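PDB 7L15: T cell receptor mu chain from Monodelphis domestica, which pairs with the gamma chain to form the gamma mu T cell receptor of marsupials and probably contributes to antigen recognition through its variable domain. Local coordinates for the interface of chains A and B. Numbering follows the deposited sequence. Chains: chain A, T cell receptor mu chain; chain B, T cell receptor gamma chain.

Contact 1: the interface of chains A and B. Residues chain A 143-145, 148-150; chain B 128-130.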
# COMPACT_ATOMS: atom_id res chain seq x y z
N VAL A 143 -21.85 -1.27 -17.49
CA VAL A 143 -20.82 -1.14 -18.51
C VAL A 143 -20.40 -2.54 -18.92
O VAL A 143 -20.35 -3.46 -18.09
CB VAL A 143 -19.58 -0.35 -18.02
CG1 VAL A 143 -18.71 0.05 -19.23
CG2 VAL A 143 -19.99 0.86 -17.18
N ARG A 144 -20.07 -2.69 -20.20
CA ARG A 144 -19.76 -3.99 -20.79
C ARG A 144 -18.44 -3.94 -21.54
O ARG A 144 -18.05 -2.90 -22.09
CB ARG A 144 -20.85 -4.43 -21.75
CG ARG A 144 -21.60 -5.65 -21.31
CD ARG A 144 -22.42 -6.20 -22.46
NE ARG A 144 -23.29 -7.28 -22.03
CZ ARG A 144 -24.56 -7.11 -21.65
NH1 ARG A 144 -25.10 -5.90 -21.65
NH2 ARG A 144 -25.28 -8.16 -21.27
N ASP A 145 -17.73 -5.06 -21.53
CA ASP A 145 -16.60 -5.29 -22.43
C ASP A 145 -16.60 -6.79 -22.71
O ASP A 145 -16.25 -7.59 -21.83
CB ASP A 145 -15.29 -4.82 -21.81
CG ASP A 145 -14.14 -4.82 -22.80
OD1 ASP A 145 -14.27 -4.18 -23.87
OD2 ASP A 145 -13.10 -5.43 -22.50
N ALA A 148 -17.65 -9.56 -20.10
CA ALA A 148 -17.52 -8.99 -18.77
C ALA A 148 -18.52 -7.86 -18.63
O ALA A 148 -18.70 -7.05 -19.55
CB ALA A 148 -16.09 -8.50 -18.54
N VAL A 149 -19.21 -7.82 -17.49
CA VAL A 149 -20.11 -6.73 -17.16
C VAL A 149 -19.66 -6.13 -15.85
O VAL A 149 -19.42 -6.85 -14.87
CB VAL A 149 -21.58 -7.20 -17.07
CG1 VAL A 149 -21.72 -8.33 -16.06
CG2 VAL A 149 -22.47 -6.03 -16.70
N ALA A 150 -19.49 -4.81 -15.84
CA ALA A 150 -19.21 -4.07 -14.63
C ALA A 150 -20.46 -3.28 -14.28
O ALA A 150 -21.09 -2.68 -15.15
CB ALA A 150 -18.02 -3.11 -14.79
N ILE B 128 -8.85 -6.03 -18.32
CA ILE B 128 -10.11 -5.77 -19.00
C ILE B 128 -10.52 -4.34 -18.67
O ILE B 128 -10.66 -3.99 -17.50
CB ILE B 128 -11.22 -6.75 -18.58
CG1 ILE B 128 -10.83 -8.19 -18.91
CG2 ILE B 128 -12.53 -6.40 -19.29
CD1 ILE B 128 -11.93 -9.19 -18.58
N PHE B 129 -10.74 -3.54 -19.70
CA PHE B 129 -11.02 -2.12 -19.56
C PHE B 129 -12.48 -1.83 -19.87
O PHE B 129 -13.05 -2.38 -20.81
CB PHE B 129 -10.16 -1.27 -20.51
CG PHE B 129 -8.70 -1.30 -20.17
CD1 PHE B 129 -8.17 -0.40 -19.27
CD2 PHE B 129 -7.85 -2.21 -20.78
CE1 PHE B 129 -6.82 -0.42 -18.97
CE2 PHE B 129 -6.49 -2.23 -20.50
CZ PHE B 129 -5.98 -1.34 -19.59
N PHE B 130 -13.08 -0.96 -19.06
CA PHE B 130 -14.42 -0.45 -19.29
C PHE B 130 -14.32 1.07 -19.38
O PHE B 130 -13.68 1.70 -18.53
CB PHE B 130 -15.40 -0.84 -18.17
CG PHE B 130 -15.45 -2.32 -17.86
CD1 PHE B 130 -14.56 -2.87 -16.96
CD2 PHE B 130 -16.41 -3.13 -18.44
CE1 PHE B 130 -14.62 -4.23 -16.65
CE2 PHE B 130 -16.47 -4.48 -18.13
CZ PHE B 130 -15.56 -5.03 -17.23
O HOH W 1 -10.13 -4.67 -22.71

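Contact 2: the interface of chains A and B. Residues chain A 178, 180-181, 188-190; chain B 173, 189.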
# COMPACT_ATOMS: atom_id res chain seq x y z
N SER A 178 -16.29 -4.62 -5.27
CA SER A 178 -15.20 -3.80 -4.75
C SER A 178 -15.74 -2.43 -4.35
O SER A 178 -16.51 -1.82 -5.11
CB SER A 178 -14.08 -3.62 -5.78
OG SER A 178 -13.65 -4.85 -6.32
N ALA A 180 -14.85 1.39 -2.28
CA ALA A 180 -13.77 2.25 -1.79
C ALA A 180 -14.30 3.65 -1.50
O ALA A 180 -15.22 4.12 -2.19
CB ALA A 180 -12.61 2.35 -2.79
N PRO A 181 -13.75 4.33 -0.51
CA PRO A 181 -14.08 5.74 -0.32
C PRO A 181 -13.52 6.60 -1.43
O PRO A 181 -12.54 6.24 -2.09
CB PRO A 181 -13.42 6.09 1.02
CG PRO A 181 -12.45 4.98 1.30
CD PRO A 181 -12.98 3.76 0.61
N SER A 188 -17.94 4.77 -3.56
CA SER A 188 -18.35 4.28 -4.86
C SER A 188 -17.87 2.83 -4.93
O SER A 188 -17.09 2.37 -4.11
CB SER A 188 -17.82 5.17 -6.00
OG SER A 188 -16.47 4.88 -6.32
N ALA A 189 -18.41 2.09 -5.89
CA ALA A 189 -18.18 0.66 -5.86
C ALA A 189 -18.38 0.13 -7.26
O ALA A 189 -19.08 0.73 -8.09
CB ALA A 189 -19.11 -0.05 -4.86
N ILE A 190 -17.74 -1.00 -7.52
CA ILE A 190 -17.85 -1.71 -8.78
C ILE A 190 -18.14 -3.16 -8.46
O ILE A 190 -17.44 -3.78 -7.66
CB ILE A 190 -16.56 -1.60 -9.63
CG1 ILE A 190 -16.42 -0.18 -10.14
CG2 ILE A 190 -16.60 -2.59 -10.79
CD1 ILE A 190 -15.24 0.00 -10.93
N GLN B 173 -9.55 4.94 -7.26
CA GLN B 173 -10.02 4.01 -6.24
C GLN B 173 -9.51 2.62 -6.56
O GLN B 173 -9.53 2.21 -7.73
CB GLN B 173 -11.54 3.98 -6.16
CG GLN B 173 -12.17 5.09 -5.37
CD GLN B 173 -12.14 6.39 -6.11
OE1 GLN B 173 -12.87 6.58 -7.08
NE2 GLN B 173 -11.30 7.31 -5.65
N TRP B 189 -10.44 1.94 -10.48
CA TRP B 189 -11.25 2.78 -11.34
C TRP B 189 -10.98 4.25 -11.06
O TRP B 189 -10.59 4.64 -9.95
CB TRP B 189 -12.73 2.45 -11.19
CG TRP B 189 -13.38 2.68 -9.83
CD1 TRP B 189 -14.17 3.75 -9.48
CD2 TRP B 189 -13.36 1.81 -8.69
NE1 TRP B 189 -14.62 3.60 -8.19
CE2 TRP B 189 -14.16 2.41 -7.69
CE3 TRP B 189 -12.76 0.57 -8.43
CZ2 TRP B 189 -14.36 1.83 -6.43
CZ3 TRP B 189 -12.96 -0.01 -7.18
CH2 TRP B 189 -13.75 0.62 -6.20

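Contact 3: the interface of chains A and B. Residues chain A 53, 57-59; chain B 96, 107-108.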
# COMPACT_ATOMS: atom_id res chain seq x y z
N TRP A 53 3.85 3.04 8.61
CA TRP A 53 4.00 1.89 7.72
C TRP A 53 2.64 1.58 7.13
O TRP A 53 1.83 0.88 7.73
CB TRP A 53 4.56 0.66 8.47
CG TRP A 53 5.98 0.79 8.88
CD1 TRP A 53 6.50 1.71 9.74
CD2 TRP A 53 7.07 -0.03 8.46
NE1 TRP A 53 7.86 1.51 9.89
CE2 TRP A 53 8.23 0.45 9.11
CE3 TRP A 53 7.18 -1.12 7.60
CZ2 TRP A 53 9.47 -0.12 8.92
CZ3 TRP A 53 8.40 -1.69 7.42
CH2 TRP A 53 9.54 -1.19 8.07
N HIS A 57 3.12 0.87 0.76
CA HIS A 57 3.85 2.12 0.62
C HIS A 57 5.20 2.02 1.31
O HIS A 57 5.46 1.10 2.09
CB HIS A 57 3.07 3.31 1.21
CG HIS A 57 1.83 3.67 0.45
ND1 HIS A 57 0.64 2.99 0.60
CD2 HIS A 57 1.58 4.66 -0.45
CE1 HIS A 57 -0.28 3.53 -0.18
NE2 HIS A 57 0.27 4.55 -0.83
N ALA A 58 6.05 2.99 1.01
CA ALA A 58 7.31 3.15 1.74
C ALA A 58 7.02 3.58 3.17
O ALA A 58 6.20 4.48 3.39
CB ALA A 58 8.20 4.17 1.04
N PRO A 59 7.65 2.95 4.17
CA PRO A 59 7.56 3.48 5.53
C PRO A 59 8.01 4.93 5.53
O PRO A 59 8.98 5.29 4.86
CB PRO A 59 8.54 2.60 6.32
CG PRO A 59 8.61 1.33 5.56
CD PRO A 59 8.34 1.66 4.11
N HIS B 96 12.43 -4.10 2.95
CA HIS B 96 12.63 -2.71 2.56
C HIS B 96 14.11 -2.38 2.65
O HIS B 96 14.74 -2.66 3.67
CB HIS B 96 11.87 -1.76 3.47
CG HIS B 96 10.38 -1.96 3.49
ND1 HIS B 96 9.52 -1.23 2.70
CD2 HIS B 96 9.60 -2.78 4.23
CE1 HIS B 96 8.28 -1.60 2.95
NE2 HIS B 96 8.30 -2.55 3.86
N PHE B 107 12.93 5.05 3.25
CA PHE B 107 12.73 3.63 2.96
C PHE B 107 12.23 3.44 1.54
O PHE B 107 11.40 4.21 1.05
CB PHE B 107 11.70 2.99 3.91
CG PHE B 107 12.20 2.74 5.30
CD1 PHE B 107 12.44 3.80 6.17
CD2 PHE B 107 12.40 1.44 5.74
CE1 PHE B 107 12.90 3.56 7.45
CE2 PHE B 107 12.84 1.19 7.02
CZ PHE B 107 13.10 2.25 7.88
N GLY B 108 12.71 2.38 0.91
CA GLY B 108 12.08 1.92 -0.30
C GLY B 108 10.67 1.41 -0.04
O GLY B 108 10.24 1.19 1.09
O HOH W 2 10.64 7.14 3.85

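Contact 1: the interface of chains A and B
The carboxylate of A:Asp145 reaches chain B through water 1, which lies 3.1 Å from its OD2 and 3.3 Å from the backbone N of B:Phe129, with the N-H pointing almost straight at the water. CG stands anti to the backbone N (chi1 -170°), a turn that brings the carboxylate beside the carbonyl O of B:Phe129 (CG to O 3.3 Å), the residue whose N-H the water bridges. There OD2 also rests against the CG2 methyl of B:Ile128 at 3.4 Å. The same water sits in the ring plane of B:Phe129, at its edge. Beside this polar rim, the phenyl ring of B:Phe130 lies against the hairpin of strands 139-145 and 148-154 of chain A. The CB methyl of A:Ala150 lies over the middle of one face, 3.8 Å from the ring centroid, as a CH-pi contact. At the far end of the ring, CZ meets CB of A:Ala148 at 3.7 Å, and the CE2 corner lies against the backbone N of A:Asp145. Near the root of the side chain, CG1 of A:Val143 touches CB of B:Phe130 at 3.6 Å, the two side chains crossing at a slant. The buried phenyl ring and the water bridge beside it help join the constant domains of the mu and gamma chains.

Contact 2: the interface of chains A and B
This is a sheet-to-sheet interface between the constant domains of the mu and gamma chains, in which a tryptophan of chain B lies against two strands of chain A and helps hold the heterodimer together. The indole N-H of B:Trp189 donates a hydrogen bond to the hydroxyl of A:Ser188, NE1 to OG 2.9 Å, with an angle of 157° at the hydrogen. OG lies in the plane of the indole, at its edge, which probably helps fix the rotation of the ring. The serine hydroxyl sits between its own backbone N and carbonyl carbon (chi1 81°), which points it at the indole. One face of the indole receives A:Ile190, whose CD1 methyl comes down 3.4 Å from CD2 of B:Trp189. The opposite face is backed by CB of B:Gln173, a neighbour from the same chain, so the indole is sandwiched between A:Ile190 and B:Gln173, each offset toward the rim. The outer rim of the six-membered ring reaches strand 175-181: CZ3 is 4.0 Å from CB of A:Ser178, and CH2 approaches the methyl of A:Ala180. That methyl also meets CG of B:Gln173 at 3.8 Å, while the bent glutamine chain passes alongside the carbonyl O of A:Pro181. In the fold, B:Trp189 belongs to strand 183-193 and B:Gln173 to the short strand 173-174, facing strands 175-181 and 187-194 of the immunoglobulin constant domain of chain A.

Contact 3: the interface of chains A and B
The imidazole of B:His96 and the phenyl ring of B:Phe107 each turn a face to chain A, where A:Trp53 and A:Pro59 meet them. CG of A:Pro59 lies off-centre over one face of the imidazole and of the indole, while its CB rests off-centre above B:Phe107, 3.8 Å from CG of that ring. The edge of A:Trp53 points at the same two chain B faces, CZ3 towards B:His96, 3.6 Å from CD2, and CZ2 towards B:Phe107. Its six-membered ring stands at 83° to the imidazole and 64° to the phenyl ring. At the in-plane edges, B:Gly108 C borders the imidazole and B:His96 CB the phenyl ring. ND1 of B:His96 donates a hydrogen bond to the carbonyl O of B:Gly108 at 3.0 Å, close to the imidazole plane but above the carbonyl plane. With CG beside the backbone N (chi1 -60°), the histidine projects towards the proline, and this bond probably restrains its rotation, presenting ND1 and CE1 to CD of A:Pro59. Water 2 adds a polar link, 2.7 Å from the carbonyl O of A:Pro59 and 3.2 Å from the backbone N of B:Phe107. The methyl of A:Ala58 packs beside the carbonyl groups of B:Phe107 and B:Gly108, which begin the F-G-X-G motif of the J segment. The site joins the V-set domains of both chains and probably helps set their relative orientation for antigen recognition.

Contacts 1 and 2 belong to one constant-domain interface, their C-alpha centres about 15 Å apart, whereas contact 3 joins the variable domains, about 25 Å from contact 2 and 34 Å from contact 1. No residue is shared. Contacts 1 and 2 lie on different strands of the same pair of constant domains, so the pairing there is spread over the sheets. Contact 3 draws on strand 48-53 and the following loop residues 57-59 of chain A, with strands 93-101 and 104-107 and loop residue B:Gly108 of chain B. The heterodimer is thus gripped at both domain levels, which probably limits movement between the chains.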